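Local coordinates for protein lovastatin nonaketide synthase, polyketide synthase component (Aspergillus terreus, PDB 7CPX) that builds the nonaketide dihydromonacolin L from malonyl-CoA, NADPH and S-adenosyl-L-methionine during lovastatin biosynthesis, working as a homodimer that recruits lovC, at residues A[1595-1601]-A[1614-1620]. The protein carries 2 engineered substitutions. Sequence-based numbering, arbitrary orientation.
Sequences FSGVDSR and VFSTHAI
Residues 1595-1601 run antiparallel to 1614-1620, and the two pair as antiparallel strands around S1600 and S1616; F1595 and S1596 approach as a loop. F1595 adopts an m rotamer (chi1 -72°) that carries its ring past A1619 (CE2 to CB 4.2 Å) and on to L1590 of helix 1583-1592. The first cross-link follows at S1596, whose N donates to H1618 O at 2.6 Å and 142°, while its CB packs 3.8 Å from CB of I1620. The near-zero psi of S1596 (-91/4) and the positive phi of G1597 (87/-177) turn the chain, and G1597 O comes 3.0 Å from T1617 CG2. V1598 CG1 then meets F1615 CD1 at 4.1 Å. At D1599 the backbone turns helical (-77/-35), so that D1599 N and S1600 N converge on one acceptor, S1616 O, at 2.7 Å (weak, 129°) and 3.1 Å; two residues opposite one is the signature of a classic beta bulge. D1599 OD1 weakly accepts from S1596 OG (3.4 Å). S1600 returns to extended angles (-138/157) and completes a hydrogen-bonded pair through S1616 N to S1600 O, 3.1 Å and 160°, with CA atoms 4.8 Å apart. R1601 CA approaches V1614 O at 3.3 Å in a CA-H...O contact; its CG reaches the edge of the F1615 ring (CD1, 3.8 Å), and its guanidinium makes a cation-pi contact with F1583. R1601 is bonded in turn to strand 1286-1287 beyond. Strand 1614-1618 thus runs antiparallel between strands 1542-1547 and 1600-1602, the antiparallel last-strand insertion characteristic of the Rossmann-like class I methyltransferase fold.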
ATOM      1  N   PHE A1595     -60.945  55.071 -13.904  1.00154.62           N
ATOM      2  CA  PHE A1595     -61.142  53.785 -13.252  1.00154.62           C
ATOM      3  C   PHE A1595     -62.638  53.531 -13.104  1.00154.62           C
ATOM      4  O   PHE A1595     -63.472  54.336 -13.530  1.00154.62           O
ATOM      5  CB  PHE A1595     -60.450  53.736 -11.888  1.00154.62           C
ATOM      6  CG  PHE A1595     -58.956  53.659 -11.957  1.00154.62           C
ATOM      7  CD1 PHE A1595     -58.199  54.802 -12.128  1.00154.62           C
ATOM      8  CD2 PHE A1595     -58.305  52.448 -11.815  1.00154.62           C
ATOM      9  CE1 PHE A1595     -56.826  54.739 -12.167  1.00154.62           C
ATOM     10  CE2 PHE A1595     -56.929  52.377 -11.861  1.00154.62           C
ATOM     11  CZ  PHE A1595     -56.187  53.524 -12.039  1.00154.62           C
ATOM     12  N   SER A1596     -62.974  52.405 -12.478  1.00154.18           N
ATOM     13  CA  SER A1596     -64.354  51.961 -12.327  1.00154.18           C
ATOM     14  C   SER A1596     -65.004  52.453 -11.041  1.00154.18           C
ATOM     15  O   SER A1596     -66.150  52.086 -10.765  1.00154.18           O
ATOM     16  CB  SER A1596     -64.415  50.433 -12.373  1.00154.18           C
ATOM     17  OG  SER A1596     -65.731  49.967 -12.126  1.00154.18           O
ATOM     18  N   GLY A1597     -64.308  53.264 -10.251  1.00156.03           N
ATOM     19  CA  GLY A1597     -64.831  53.697  -8.972  1.00156.03           C
ATOM     20  C   GLY A1597     -64.496  52.725  -7.860  1.00156.03           C
ATOM     21  O   GLY A1597     -63.810  51.714  -8.044  1.00156.03           O
ATOM     22  N   VAL A1598     -65.003  53.040  -6.670  1.00158.29           N
ATOM     23  CA  VAL A1598     -64.716  52.241  -5.485  1.00158.29           C
ATOM     24  C   VAL A1598     -65.542  50.965  -5.532  1.00158.29           C
ATOM     25  O   VAL A1598     -66.712  50.950  -5.133  1.00158.29           O
ATOM     26  CB  VAL A1598     -64.999  53.034  -4.195  1.00158.29           C
ATOM     27  CG1 VAL A1598     -64.878  52.129  -2.986  1.00158.29           C
ATOM     28  CG2 VAL A1598     -64.044  54.205  -4.079  1.00158.29           C
ATOM     29  N   ASP A1599     -64.933  49.883  -6.021  1.00154.82           N
ATOM     30  CA  ASP A1599     -65.632  48.608  -6.113  1.00154.82           C
ATOM     31  C   ASP A1599     -65.735  47.913  -4.764  1.00154.82           C
ATOM     32  O   ASP A1599     -66.746  47.258  -4.486  1.00154.82           O
ATOM     33  CB  ASP A1599     -64.924  47.700  -7.118  1.00154.82           C
ATOM     34  CG  ASP A1599     -64.855  48.309  -8.503  1.00154.82           C
ATOM     35  OD1 ASP A1599     -65.802  49.025  -8.887  1.00154.82           O
ATOM     36  OD2 ASP A1599     -63.849  48.076  -9.205  1.00154.82           O
ATOM     37  N   SER A1600     -64.713  48.039  -3.920  1.00153.19           N
ATOM     38  CA  SER A1600     -64.703  47.401  -2.614  1.00153.19           C
ATOM     39  C   SER A1600     -64.145  48.371  -1.585  1.00153.19           C
ATOM     40  O   SER A1600     -63.419  49.313  -1.914  1.00153.19           O
ATOM     41  CB  SER A1600     -63.874  46.111  -2.618  1.00153.19           C
ATOM     42  OG  SER A1600     -63.980  45.435  -1.377  1.00153.19           O
ATOM     43  N   ARG A1601     -64.499  48.127  -0.326  1.00157.59           N
ATOM     44  CA  ARG A1601     -64.047  48.947   0.786  1.00157.59           C
ATOM     45  C   ARG A1601     -63.797  48.054   1.991  1.00157.59           C
ATOM     46  O   ARG A1601     -64.145  46.871   2.000  1.00157.59           O
ATOM     47  CB  ARG A1601     -65.069  50.033   1.143  1.00157.59           C
ATOM     48  CG  ARG A1601     -65.472  50.922  -0.018  1.00157.59           C
ATOM     49  CD  ARG A1601     -66.390  52.051   0.432  1.00157.59           C
ATOM     50  NE  ARG A1601     -67.592  51.556   1.095  1.00157.59           N
ATOM     51  CZ  ARG A1601     -67.711  51.362   2.403  1.00157.59           C
ATOM     52  NH1 ARG A1601     -66.711  51.608   3.235  1.00157.59           N
ATOM     53  NH2 ARG A1601     -68.862  50.907   2.889  1.00157.59           N
ATOM     54  N   VAL A1614     -58.939  50.237   3.146  1.00159.22           N
ATOM     55  CA  VAL A1614     -58.493  49.785   1.835  1.00159.22           C
ATOM     56  C   VAL A1614     -59.655  49.834   0.857  1.00159.22           C
ATOM     57  O   VAL A1614     -60.820  49.638   1.219  1.00159.22           O
ATOM     58  CB  VAL A1614     -57.893  48.367   1.917  1.00159.22           C
ATOM     59  CG1 VAL A1614     -57.138  48.041   0.639  1.00159.22           C
ATOM     60  CG2 VAL A1614     -56.994  48.244   3.134  1.00159.22           C
ATOM     61  N   PHE A1615     -59.326  50.099  -0.405  1.00159.16           N
ATOM     62  CA  PHE A1615     -60.314  50.173  -1.470  1.00159.16           C
ATOM     63  C   PHE A1615     -59.811  49.402  -2.680  1.00159.16           C
ATOM     64  O   PHE A1615     -58.605  49.342  -2.939  1.00159.16           O
ATOM     65  CB  PHE A1615     -60.611  51.624  -1.868  1.00159.16           C
ATOM     66  CG  PHE A1615     -60.859  52.534  -0.701  1.00159.16           C
ATOM     67  CD1 PHE A1615     -62.046  52.466   0.009  1.00159.16           C
ATOM     68  CD2 PHE A1615     -59.906  53.463  -0.316  1.00159.16           C
ATOM     69  CE1 PHE A1615     -62.276  53.304   1.083  1.00159.16           C
ATOM     70  CE2 PHE A1615     -60.132  54.304   0.756  1.00159.16           C
ATOM     71  CZ  PHE A1615     -61.317  54.225   1.457  1.00159.16           C
ATOM     72  N   SER A1616     -60.748  48.815  -3.421  1.00152.85           N
ATOM     73  CA  SER A1616     -60.447  48.082  -4.643  1.00152.85           C
ATOM     74  C   SER A1616     -61.221  48.698  -5.795  1.00152.85           C
ATOM     75  O   SER A1616     -62.403  49.024  -5.655  1.00152.85           O
ATOM     76  CB  SER A1616     -60.811  46.602  -4.517  1.00152.85           C
ATOM     77  OG  SER A1616     -62.127  46.361  -4.984  1.00152.85           O
ATOM     78  N   THR A1617     -60.552  48.855  -6.935  1.00154.58           N
ATOM     79  CA  THR A1617     -61.171  49.457  -8.107  1.00154.58           C
ATOM     80  C   THR A1617     -60.670  48.766  -9.363  1.00154.58           C
ATOM     81  O   THR A1617     -59.603  48.150  -9.366  1.00154.58           O
ATOM     82  CB  THR A1617     -60.871  50.958  -8.189  1.00154.58           C
ATOM     83  OG1 THR A1617     -59.509  51.158  -8.588  1.00154.58           O
ATOM     84  CG2 THR A1617     -61.099  51.617  -6.840  1.00154.58           C
ATOM     85  N   HIS A1618     -61.451  48.873 -10.435  1.00152.06           N
ATOM     86  CA  HIS A1618     -61.052  48.352 -11.732  1.00152.06           C
ATOM     87  C   HIS A1618     -60.575  49.486 -12.630  1.00152.06           C
ATOM     88  O   HIS A1618     -61.045  50.623 -12.532  1.00152.06           O
ATOM     89  CB  HIS A1618     -62.210  47.620 -12.414  1.00152.06           C
ATOM     90  CG  HIS A1618     -62.906  46.630 -11.535  1.00152.06           C
ATOM     91  ND1 HIS A1618     -62.275  45.977 -10.498  1.00152.06           N
ATOM     92  CD2 HIS A1618     -64.184  46.184 -11.536  1.00152.06           C
ATOM     93  CE1 HIS A1618     -63.133  45.169  -9.901  1.00152.06           C
ATOM     94  NE2 HIS A1618     -64.300  45.276 -10.512  1.00152.06           N
ATOM     95  N   ALA A1619     -59.632  49.162 -13.515  1.00150.83           N
ATOM     96  CA  ALA A1619     -59.167  50.104 -14.532  1.00150.83           C
ATOM     97  C   ALA A1619     -60.189  50.096 -15.665  1.00150.83           C
ATOM     98  O   ALA A1619     -60.026  49.439 -16.697  1.00150.83           O
ATOM     99  CB  ALA A1619     -57.774  49.732 -15.021  1.00150.83           C
ATOM    100  N   ILE A1620     -61.269  50.851 -15.458  1.00149.62           N
ATOM    101  CA  ILE A1620     -62.418  50.751 -16.346  1.00149.62           C
ATOM    102  C   ILE A1620     -62.027  51.125 -17.771  1.00149.62           C
ATOM    103  O   ILE A1620     -61.098  51.910 -18.010  1.00149.62           O
ATOM    104  CB  ILE A1620     -63.574  51.632 -15.845  1.00149.62           C
ATOM    105  CG1 ILE A1620     -64.899  51.152 -16.442  1.00149.62           C
ATOM    106  CG2 ILE A1620     -63.334  53.088 -16.210  1.00149.62           C
ATOM    107  CD1 ILE A1620     -66.119  51.724 -15.757  1.00149.62           C
TER